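Probable transcriptional regulator (Rhodococcus jostii, PDB 3HIM) probably binds cis-regulatory DNA as a TetR-family transcription factor, through a predicted helix-turn-helix motif. Local coordinates at residues 18-29 with 56-67. Numbering follows the deposited sequence.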
# COMPACT_ATOMS: atom_id res chain seq x y z
N ALA B 18 -25.33 8.25 11.79
CA ALA B 18 -24.35 8.48 10.71
C ALA B 18 -23.18 7.49 10.80
O ALA B 18 -22.76 6.91 9.78
CB ALA B 18 -23.83 9.93 10.74
N ALA B 19 -22.65 7.31 12.02
CA ALA B 19 -21.54 6.39 12.26
C ALA B 19 -21.89 5.00 11.77
O ALA B 19 -21.06 4.32 11.17
CB ALA B 19 -21.15 6.37 13.74
N ARG B 20 -23.13 4.58 12.01
CA ARG B 20 -23.63 3.27 11.59
C ARG B 20 -23.69 3.17 10.05
O ARG B 20 -23.38 2.12 9.47
CB ARG B 20 -25.03 3.02 12.20
CG ARG B 20 -25.72 1.73 11.82
CD ARG B 20 -26.96 1.52 12.71
NE ARG B 20 -27.79 0.38 12.30
CZ ARG B 20 -28.76 0.43 11.38
NH1 ARG B 20 -29.04 1.56 10.74
NH2 ARG B 20 -29.46 -0.67 11.08
N ILE B 21 -24.12 4.25 9.41
CA ILE B 21 -24.17 4.27 7.93
C ILE B 21 -22.75 4.16 7.35
O ILE B 21 -22.53 3.40 6.40
CB ILE B 21 -24.93 5.51 7.40
CG1 ILE B 21 -26.42 5.40 7.76
CG2 ILE B 21 -24.73 5.70 5.84
CD1 ILE B 21 -27.14 6.75 7.86
N ARG B 22 -21.81 4.88 7.95
CA ARG B 22 -20.41 4.86 7.50
C ARG B 22 -19.80 3.47 7.66
O ARG B 22 -19.17 2.97 6.72
CB ARG B 22 -19.56 5.89 8.25
CG ARG B 22 -19.99 7.31 8.04
CD ARG B 22 -18.88 8.28 8.39
NE ARG B 22 -18.47 8.22 9.79
CZ ARG B 22 -19.14 8.78 10.81
NH1 ARG B 22 -20.31 9.39 10.60
NH2 ARG B 22 -18.66 8.70 12.04
N ALA B 23 -20.01 2.84 8.82
CA ALA B 23 -19.52 1.47 9.02
C ALA B 23 -20.10 0.54 7.95
O ALA B 23 -19.36 -0.23 7.32
CB ALA B 23 -19.83 0.96 10.43
N ALA B 24 -21.41 0.62 7.72
CA ALA B 24 -22.04 -0.25 6.72
C ALA B 24 -21.52 0.06 5.33
O ALA B 24 -21.29 -0.85 4.52
CB ALA B 24 -23.56 -0.15 6.76
N ALA B 25 -21.34 1.35 5.03
CA ALA B 25 -20.83 1.74 3.72
C ALA B 25 -19.41 1.19 3.50
O ALA B 25 -19.07 0.78 2.40
CB ALA B 25 -20.85 3.25 3.55
N ILE B 26 -18.59 1.18 4.55
CA ILE B 26 -17.23 0.66 4.43
C ILE B 26 -17.27 -0.80 4.00
O ILE B 26 -16.62 -1.19 3.01
CB ILE B 26 -16.43 0.84 5.72
CG1 ILE B 26 -16.02 2.31 5.86
CG2 ILE B 26 -15.17 -0.10 5.75
CD1 ILE B 26 -15.76 2.74 7.30
N GLU B 27 -18.06 -1.60 4.72
CA GLU B 27 -18.25 -3.00 4.37
C GLU B 27 -18.75 -3.15 2.92
O GLU B 27 -18.19 -3.92 2.15
CB GLU B 27 -19.20 -3.67 5.38
N VAL B 28 -19.77 -2.38 2.55
CA VAL B 28 -20.35 -2.48 1.21
C VAL B 28 -19.37 -1.97 0.15
O VAL B 28 -19.19 -2.61 -0.90
CB VAL B 28 -21.74 -1.76 1.09
CG1 VAL B 28 -22.25 -1.78 -0.34
CG2 VAL B 28 -22.78 -2.42 1.99
N PHE B 29 -18.71 -0.84 0.44
CA PHE B 29 -17.70 -0.31 -0.47
C PHE B 29 -16.58 -1.34 -0.68
O PHE B 29 -16.15 -1.56 -1.81
CB PHE B 29 -17.13 1.03 0.01
CG PHE B 29 -18.09 2.20 -0.11
CD1 PHE B 29 -19.21 2.16 -0.97
CD2 PHE B 29 -17.85 3.38 0.62
CE1 PHE B 29 -20.06 3.25 -1.07
CE2 PHE B 29 -18.70 4.48 0.50
CZ PHE B 29 -19.81 4.41 -0.34
N HIS B 56 -28.42 12.26 6.33
CA HIS B 56 -27.05 12.25 6.84
C HIS B 56 -26.07 12.47 5.71
O HIS B 56 -25.10 13.21 5.86
CB HIS B 56 -26.76 10.93 7.55
CG HIS B 56 -27.59 10.71 8.78
ND1 HIS B 56 -28.69 9.87 8.80
CD2 HIS B 56 -27.47 11.21 10.03
CE1 HIS B 56 -29.22 9.87 10.01
NE2 HIS B 56 -28.50 10.68 10.78
N TYR B 57 -26.33 11.83 4.57
CA TYR B 57 -25.49 11.93 3.40
C TYR B 57 -26.36 12.10 2.17
O TYR B 57 -27.07 11.18 1.77
CB TYR B 57 -24.55 10.71 3.32
CG TYR B 57 -23.72 10.58 4.58
CD1 TYR B 57 -22.68 11.48 4.83
CD2 TYR B 57 -24.01 9.61 5.54
CE1 TYR B 57 -21.93 11.41 5.99
CE2 TYR B 57 -23.25 9.51 6.70
CZ TYR B 57 -22.21 10.43 6.91
OH TYR B 57 -21.46 10.39 8.04
N LYS B 58 -26.33 13.29 1.59
CA LYS B 58 -27.19 13.61 0.45
C LYS B 58 -26.65 12.97 -0.84
O LYS B 58 -27.40 12.72 -1.77
CB LYS B 58 -27.32 15.13 0.30
N THR B 59 -25.35 12.69 -0.87
CA THR B 59 -24.72 12.05 -2.03
C THR B 59 -23.82 10.92 -1.56
O THR B 59 -23.38 10.90 -0.39
CB THR B 59 -23.90 13.06 -2.89
OG1 THR B 59 -22.66 13.37 -2.23
CG2 THR B 59 -24.68 14.36 -3.12
N LYS B 60 -23.54 9.99 -2.48
CA LYS B 60 -22.54 8.94 -2.25
C LYS B 60 -21.20 9.58 -1.89
O LYS B 60 -20.51 9.13 -0.97
CB LYS B 60 -22.37 8.05 -3.49
CG LYS B 60 -22.17 6.56 -3.17
CD LYS B 60 -21.24 5.77 -4.13
CE LYS B 60 -21.44 6.03 -5.62
NZ LYS B 60 -21.23 4.78 -6.41
N GLU B 61 -20.82 10.62 -2.62
CA GLU B 61 -19.50 11.23 -2.47
C GLU B 61 -19.34 11.86 -1.10
O GLU B 61 -18.24 11.86 -0.55
CB GLU B 61 -19.24 12.26 -3.58
CG GLU B 61 -17.81 12.83 -3.56
CD GLU B 61 -17.63 13.99 -2.60
OE1 GLU B 61 -18.65 14.55 -2.12
OE2 GLU B 61 -16.47 14.37 -2.30
N SER B 62 -20.45 12.38 -0.57
CA SER B 62 -20.46 13.00 0.75
C SER B 62 -20.14 11.94 1.79
O SER B 62 -19.45 12.22 2.77
CB SER B 62 -21.82 13.65 1.05
OG SER B 62 -22.80 12.69 1.43
N LEU B 63 -20.62 10.73 1.55
CA LEU B 63 -20.46 9.62 2.48
C LEU B 63 -19.03 9.09 2.43
O LEU B 63 -18.44 8.74 3.47
CB LEU B 63 -21.47 8.52 2.16
CG LEU B 63 -21.38 7.18 2.91
CD1 LEU B 63 -21.37 7.36 4.42
CD2 LEU B 63 -22.53 6.28 2.48
N LEU B 64 -18.47 9.01 1.21
CA LEU B 64 -17.07 8.64 1.04
C LEU B 64 -16.15 9.66 1.73
O LEU B 64 -15.20 9.28 2.43
CB LEU B 64 -16.72 8.51 -0.45
CG LEU B 64 -15.22 8.34 -0.74
CD1 LEU B 64 -14.78 6.94 -0.32
CD2 LEU B 64 -14.92 8.61 -2.21
N TYR B 65 -16.43 10.95 1.52
CA TYR B 65 -15.68 12.02 2.14
C TYR B 65 -15.74 11.90 3.66
O TYR B 65 -14.70 11.99 4.31
CB TYR B 65 -16.20 13.39 1.70
CG TYR B 65 -15.60 14.54 2.49
CD1 TYR B 65 -14.21 14.76 2.50
CD2 TYR B 65 -16.42 15.39 3.25
CE1 TYR B 65 -13.65 15.81 3.24
CE2 TYR B 65 -15.87 16.45 3.99
CZ TYR B 65 -14.48 16.64 3.97
OH TYR B 65 -13.93 17.66 4.68
N ALA B 66 -16.93 11.67 4.21
CA ALA B 66 -17.03 11.45 5.66
C ALA B 66 -16.13 10.29 6.11
O ALA B 66 -15.39 10.42 7.07
CB ALA B 66 -18.49 11.23 6.11
N ILE B 67 -16.19 9.17 5.41
CA ILE B 67 -15.36 8.00 5.75
C ILE B 67 -13.87 8.37 5.69
O ILE B 67 -13.11 8.08 6.59
CB ILE B 67 -15.71 6.79 4.83
CG1 ILE B 67 -17.12 6.26 5.15
CG2 ILE B 67 -14.69 5.65 4.94
CD1 ILE B 67 -17.71 5.35 4.09
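L63 and I67, one helical turn apart, enter helix 18-29 as knobs into holes: L63 sits among I21, R22, A25 and F29, and I67 among R22, A25, I26 and F29. A25 suits the middle because its lone methyl lets both knobs in close, CB lying 3.6 Å from L63 CD2 and 3.8 Å from I67 CD1. The broad F29 ring closes one end, its CE2 3.8 Å from I67 CD1. With CG1 beside the backbone N (chi1 -68°), branched I21 turns CG2 to L63 and Y57 while CD1 reaches the H56 ring. L63 CD1 sits about 3.6 Å above the plane of the Y57 ring, toward its rim; a tyrosine suits this border, giving an apolar ring to the core and a hydroxyl to the polar edge. There R22 NH1 donates to Y57 OH at 3.0 Å, close to the guanidinium plane, the guanidinium and ring planes being 81° apart. Arginine fits because its methylenes cover A66 while NH2 reaches E70 in a salt bridge. Replacing R22 by an alanine would probably leave the Y57 hydroxyl and E70 carboxylate without this partner. Helix segments 18-29 and 60-67 cross at 96° and, with I42 of helix 39-45 against A25, F29 and L63, form the three-helix arrangement characteristic of TetR-family DNA-binding domains.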